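Local structure of epsin-3 (3ONK) at residues G81-I86 against A135-A140; D88-I93 against S128-I133. The protein helps recruit clathrin to the Golgi network and endosomes, binds membranes enriched in phosphatidylinositol-3,5-bisphosphate, and is represented here by its ENTH domain. All coordinates share one frame; numbering follows the deposited sequence.

In the fold
From the N terminus the chain first runs through the helices 11-19, 29-38, 42-57 and 64-80. It turns at G81 and S82 into helix 83-90, whose two ends supply the first partners of both contacts. After helices 93-97 and 113-127 it bends back at S128 and D129 into the last helix, 130-143. Contact 2 closes the shorter loop, from 88-93 to 128-133, and lies within the longer one that contact 1 closes from 81-86 to 135-140. Their centres are about 10 Å apart, and I86 CG2 of contact 1 packs on I133 CD1 of contact 2 at 4.0 Å. Together they tie helix 83-90 to helix 130-143.

Contact 1: G81-I86 against A135-A140; sequences GSERFI and AERKKA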
loop_
_atom_site.group_PDB
_atom_site.type_symbol
_atom_site.label_atom_id
_atom_site.label_comp_id
_atom_site.label_asym_id
_atom_site.label_seq_id
_atom_site.Cartn_x
_atom_site.Cartn_y
_atom_site.Cartn_z
ATOM N N GLY A 81 -1.837 7.773 7.962
ATOM C CA GLY A 81 -1.364 8.877 7.146
ATOM C C GLY A 81 -2.317 10.050 7.124
ATOM O O GLY A 81 -3.367 10.010 7.739
ATOM N N SER A 82 -1.930 11.098 6.417
ATOM C CA SER A 82 -2.725 12.308 6.294
ATOM C C SER A 82 -4.079 12.016 5.651
ATOM O O SER A 82 -4.205 11.123 4.812
ATOM C CB SER A 82 -1.961 13.313 5.434
ATOM O OG SER A 82 -2.728 14.458 5.161
ATOM N N GLU A 83 -5.088 12.786 6.044
ATOM C CA GLU A 83 -6.410 12.709 5.425
ATOM C C GLU A 83 -6.330 13.021 3.928
ATOM O O GLU A 83 -7.070 12.452 3.112
ATOM C CB GLU A 83 -7.336 13.716 6.099
ATOM C CG GLU A 83 -8.791 13.424 5.930
ATOM C CD GLU A 83 -9.227 12.285 6.803
ATOM O OE1 GLU A 83 -9.081 12.411 8.042
ATOM O OE2 GLU A 83 -9.718 11.275 6.244
ATOM N N ARG A 84 -5.435 13.941 3.574
ATOM C CA ARG A 84 -5.247 14.342 2.183
ATOM C C ARG A 84 -4.722 13.181 1.340
ATOM O O ARG A 84 -4.968 13.114 0.134
ATOM C CB ARG A 84 -4.311 15.552 2.097
ATOM C CG ARG A 84 -4.985 16.888 2.492
ATOM C CD ARG A 84 -3.976 17.974 2.913
ATOM N NE ARG A 84 -4.478 19.348 2.742
ATOM C CZ ARG A 84 -5.491 19.895 3.422
ATOM N NH1 ARG A 84 -6.156 19.196 4.336
ATOM N NH2 ARG A 84 -5.854 21.149 3.180
ATOM N N PHE A 85 -3.994 12.269 1.977
ATOM C CA PHE A 85 -3.452 11.104 1.278
ATOM C C PHE A 85 -4.542 10.106 0.882
ATOM O O PHE A 85 -4.434 9.436 -0.151
ATOM C CB PHE A 85 -2.399 10.408 2.147
ATOM C CG PHE A 85 -1.850 9.153 1.535
ATOM C CD1 PHE A 85 -2.360 7.915 1.891
ATOM C CD2 PHE A 85 -0.851 9.214 0.576
ATOM C CE1 PHE A 85 -1.855 6.759 1.326
ATOM C CE2 PHE A 85 -0.359 8.065 0.002
ATOM C CZ PHE A 85 -0.848 6.838 0.384
ATOM N N ILE A 86 -5.574 9.977 1.727
ATOM C CA ILE A 86 -6.751 9.159 1.410
ATOM C C ILE A 86 -7.499 9.796 0.238
ATOM O O ILE A 86 -7.944 9.107 -0.678
ATOM C CB ILE A 86 -7.760 9.089 2.606
ATOM C CG1 ILE A 86 -7.066 8.739 3.927
ATOM C CG2 ILE A 86 -8.925 8.155 2.294
ATOM C CD1 ILE A 86 -6.218 7.511 3.855
ATOM N N ALA A 135 -13.307 4.571 12.003
ATOM C CA ALA A 135 -13.118 3.504 12.992
ATOM C C ALA A 135 -11.690 2.932 13.028
ATOM O O ALA A 135 -11.102 2.801 14.093
ATOM C CB ALA A 135 -14.139 2.365 12.744
ATOM N N GLU A 136 -11.147 2.584 11.867
ATOM C CA GLU A 136 -9.799 2.032 11.800
ATOM C C GLU A 136 -8.742 3.063 12.185
ATOM O O GLU A 136 -7.698 2.706 12.736
ATOM C CB GLU A 136 -9.530 1.447 10.416
ATOM C CG GLU A 136 -10.355 0.206 10.130
ATOM C CD GLU A 136 -10.097 -0.894 11.143
ATOM O OE1 GLU A 136 -8.912 -1.156 11.440
ATOM O OE2 GLU A 136 -11.073 -1.482 11.655
ATOM N N ARG A 137 -9.019 4.340 11.921
ATOM C CA ARG A 137 -8.135 5.423 12.368
ATOM C C ARG A 137 -8.145 5.585 13.874
ATOM O O ARG A 137 -7.092 5.736 14.504
ATOM C CB ARG A 137 -8.525 6.756 11.730
ATOM C CG ARG A 137 -8.007 6.909 10.329
ATOM C CD ARG A 137 -8.243 8.300 9.756
ATOM N NE ARG A 137 -7.300 8.464 8.674
ATOM C CZ ARG A 137 -6.213 9.224 8.716
ATOM N NH1 ARG A 137 -5.939 9.997 9.753
ATOM N NH2 ARG A 137 -5.434 9.242 7.661
ATOM N N LYS A 138 -9.351 5.581 14.437
ATOM C CA LYS A 138 -9.525 5.584 15.881
ATOM C C LYS A 138 -8.684 4.483 16.520
ATOM O O LYS A 138 -7.850 4.754 17.375
ATOM C CB LYS A 138 -11.003 5.396 16.244
ATOM N N LYS A 139 -8.906 3.240 16.104
ATOM C CA LYS A 139 -8.173 2.115 16.679
ATOM C C LYS A 139 -6.661 2.293 16.550
ATOM O O LYS A 139 -5.917 2.056 17.497
ATOM C CB LYS A 139 -8.598 0.796 16.031
ATOM N N ALA A 140 -6.208 2.707 15.372
ATOM C CA ALA A 140 -4.777 2.801 15.126
ATOM C C ALA A 140 -4.150 3.692 16.180
ATOM O O ALA A 140 -3.180 3.312 16.832
ATOM C CB ALA A 140 -4.508 3.339 13.748
#
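R137 reaches out from helix 130-143 and brings the end of its side chain against the turn that leads into helix 83-90, covering parts of G81, E83 and I86. Its CG stands anti to the carbonyl carbon (chi1 -80°), and from CG to NE the chain is extended. That length lets an arginine span the gap between two backbones whose nearest CA atoms, those of G81 and R137, are still 9.2 Å apart. The guanidinium meets G81 O at its edge, near the plane; the modelled position of NH2 is too close to that oxygen to be trusted in detail, while R137 NH1 lies 3.3 Å from G81 O. The carboxylate oxygen OE1 of E83 stands above one face, toward its rim, and stays 4.3 Å from R137 NH1. With the oxygen well out of the plane, none of the guanidinium hydrogens is directed at it, so the two opposite charges probably attract at a distance without forming a salt bridge. I86 approaches R137 from the opposite direction and brings CG1 to 4.1 Å from R137 NH2, an aliphatic neighbour for the end of the arginine.

In the all-helical ENTH domain this is where helix 64-80 gives way to helix 83-90, and the chain changes direction here. G81 is the first residue to leave helical geometry, with psi near 180°, and its carbonyl oxygen faces R137. S82 follows as N-cap: its OG accepts from R84 N at 3.2 Å, as a short hydroxyl at a helix start can, and its backbone N bonds to T39 OG1. I86 also packs on I78 of helix 64-80 and L127 of helix 113-127, a buried setting that suits its branched hydrocarbon side chain.

Contact 2: D88-I93 against S128-I133; sequences DTRNSI and SDDNKI
R90 joins D130 by a salt bridge in which one carboxylate oxygen takes both terminal nitrogens of the guanidinium. The firm bond runs from R90 NH2 to D130 OD1 at 2.7 Å, with an angle of 160° at the hydrogen. The second, from R90 NH1 to D130 OD1 at 3.2 Å, is weak. With the guanidinium and carboxylate planes nearly coplanar, the acid meets the edge of the arginine. A long, extended arginine suits position 90 because it can bridge from helix 83-90 while its NE bonds to L127 O, helping to fix the group's rotation. At position 130 a short acid in the first turn of helix 130-143 brings its carboxylate to that end.

On the close-packed side, buried I133 presses CD1 to 3.1 Å from R90 NH2, a tight fit of a methyl group beside the charged group. On the solvent side S128 and D130 are exposed, and S128 meets R90 through its backbone while its OG bonds to I124 O. D129 turns away, its OD1 accepting from N131 N at 2.9 Å: the aspartate N-cap at the short link between helices 113-127 and 130-143 of the all-helical ENTH domain.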
loop_
_atom_site.group_PDB
_atom_site.type_symbol
_atom_site.label_atom_id
_atom_site.label_comp_id
_atom_site.label_asym_id
_atom_site.label_seq_id
_atom_site.Cartn_x
_atom_site.Cartn_y
_atom_site.Cartn_z
ATOM N N ASP A 88 -6.152 11.683 -2.063
ATOM C CA ASP A 88 -5.303 11.351 -3.220
ATOM C C ASP A 88 -5.531 9.923 -3.706
ATOM O O ASP A 88 -5.782 9.694 -4.885
ATOM C CB ASP A 88 -3.832 11.502 -2.858
ATOM C CG ASP A 88 -3.423 12.948 -2.649
ATOM O OD1 ASP A 88 -4.253 13.860 -2.856
ATOM O OD2 ASP A 88 -2.253 13.166 -2.288
ATOM N N THR A 89 -5.459 8.972 -2.777
ATOM C CA THR A 89 -5.611 7.552 -3.088
ATOM C C THR A 89 -6.975 7.243 -3.706
ATOM O O THR A 89 -7.082 6.421 -4.607
ATOM C CB THR A 89 -5.407 6.673 -1.823
ATOM O OG1 THR A 89 -4.121 6.938 -1.237
ATOM C CG2 THR A 89 -5.504 5.195 -2.181
ATOM N N ARG A 90 -8.024 7.892 -3.216
ATOM C CA ARG A 90 -9.355 7.691 -3.798
ATOM C C ARG A 90 -9.425 7.981 -5.302
ATOM O O ARG A 90 -10.207 7.351 -6.020
ATOM C CB ARG A 90 -10.419 8.466 -3.012
ATOM C CG ARG A 90 -10.859 7.712 -1.770
ATOM C CD ARG A 90 -11.641 8.572 -0.800
ATOM N NE ARG A 90 -12.275 7.756 0.228
ATOM C CZ ARG A 90 -13.116 8.229 1.141
ATOM N NH1 ARG A 90 -13.410 9.529 1.176
ATOM N NH2 ARG A 90 -13.654 7.404 2.020
ATOM N N ASN A 91 -8.595 8.921 -5.770
ATOM C CA ASN A 91 -8.521 9.269 -7.186
ATOM C C ASN A 91 -7.908 8.159 -8.054
ATOM O O ASN A 91 -7.876 8.265 -9.279
ATOM C CB ASN A 91 -7.748 10.587 -7.381
ATOM C CG ASN A 91 -8.465 11.785 -6.769
ATOM O OD1 ASN A 91 -9.679 11.764 -6.588
ATOM N ND2 ASN A 91 -7.712 12.842 -6.452
ATOM N N SER A 92 -7.432 7.099 -7.405
ATOM C CA SER A 92 -6.775 5.984 -8.079
ATOM C C SER A 92 -7.442 4.634 -7.809
ATOM O O SER A 92 -6.815 3.601 -8.026
ATOM C CB SER A 92 -5.317 5.882 -7.628
ATOM O OG SER A 92 -4.564 7.024 -7.979
ATOM N N ILE A 93 -8.685 4.638 -7.317
ATOM C CA ILE A 93 -9.405 3.395 -7.013
ATOM C C ILE A 93 -9.436 2.490 -8.240
ATOM O O ILE A 93 -9.283 1.273 -8.144
ATOM C CB ILE A 93 -10.872 3.653 -6.581
ATOM C CG1 ILE A 93 -10.938 4.384 -5.243
ATOM C CG2 ILE A 93 -11.608 2.337 -6.406
ATOM C CD1 ILE A 93 -10.612 3.478 -4.049
ATOM N N SER A 128 -13.352 3.172 0.484
ATOM C CA SER A 128 -14.616 3.726 0.004
ATOM C C SER A 128 -15.674 3.886 1.101
ATOM O O SER A 128 -16.832 4.152 0.816
ATOM C CB SER A 128 -15.166 2.871 -1.138
ATOM O OG SER A 128 -15.654 1.633 -0.653
ATOM N N ASP A 129 -15.265 3.760 2.355
ATOM C CA ASP A 129 -16.214 3.827 3.464
ATOM C C ASP A 129 -15.734 4.751 4.586
ATOM O O ASP A 129 -14.878 4.371 5.386
ATOM C CB ASP A 129 -16.473 2.419 4.014
ATOM C CG ASP A 129 -17.536 2.412 5.088
ATOM O OD1 ASP A 129 -18.035 3.506 5.420
ATOM O OD2 ASP A 129 -17.886 1.322 5.583
ATOM N N ASP A 130 -16.280 5.966 4.640
ATOM C CA ASP A 130 -15.888 6.920 5.679
ATOM C C ASP A 130 -16.061 6.347 7.099
ATOM O O ASP A 130 -15.301 6.677 8.004
ATOM C CB ASP A 130 -16.663 8.238 5.537
ATOM C CG ASP A 130 -16.101 9.155 4.430
ATOM O OD1 ASP A 130 -15.053 8.855 3.820
ATOM O OD2 ASP A 130 -16.724 10.198 4.169
ATOM N N ASN A 131 -17.066 5.507 7.299
ATOM C CA ASN A 131 -17.320 4.932 8.617
ATOM C C ASN A 131 -16.174 3.986 9.017
ATOM O O ASN A 131 -15.691 4.018 10.149
ATOM C CB ASN A 131 -18.680 4.201 8.615
ATOM C CG ASN A 131 -19.128 3.734 10.011
ATOM O OD1 ASN A 131 -19.478 2.574 10.189
ATOM N ND2 ASN A 131 -19.155 4.643 10.981
ATOM N N LYS A 132 -15.748 3.157 8.067
ATOM C CA LYS A 132 -14.662 2.214 8.277
ATOM C C LYS A 132 -13.349 2.938 8.533
ATOM O O LYS A 132 -12.610 2.616 9.473
ATOM C CB LYS A 132 -14.512 1.306 7.055
ATOM C CG LYS A 132 -15.323 0.029 7.144
ATOM C CD LYS A 132 -15.224 -0.792 5.866
ATOM C CE LYS A 132 -15.827 -2.183 6.044
ATOM N NZ LYS A 132 -14.893 -3.107 6.762
ATOM N N ILE A 133 -13.065 3.913 7.679
ATOM C CA ILE A 133 -11.890 4.746 7.848
ATOM C C ILE A 133 -11.859 5.394 9.230
ATOM O O ILE A 133 -10.852 5.335 9.910
ATOM C CB ILE A 133 -11.820 5.838 6.748
ATOM C CG1 ILE A 133 -11.573 5.202 5.372
ATOM C CG2 ILE A 133 -10.732 6.858 7.060
ATOM C CD1 ILE A 133 -11.840 6.151 4.214
#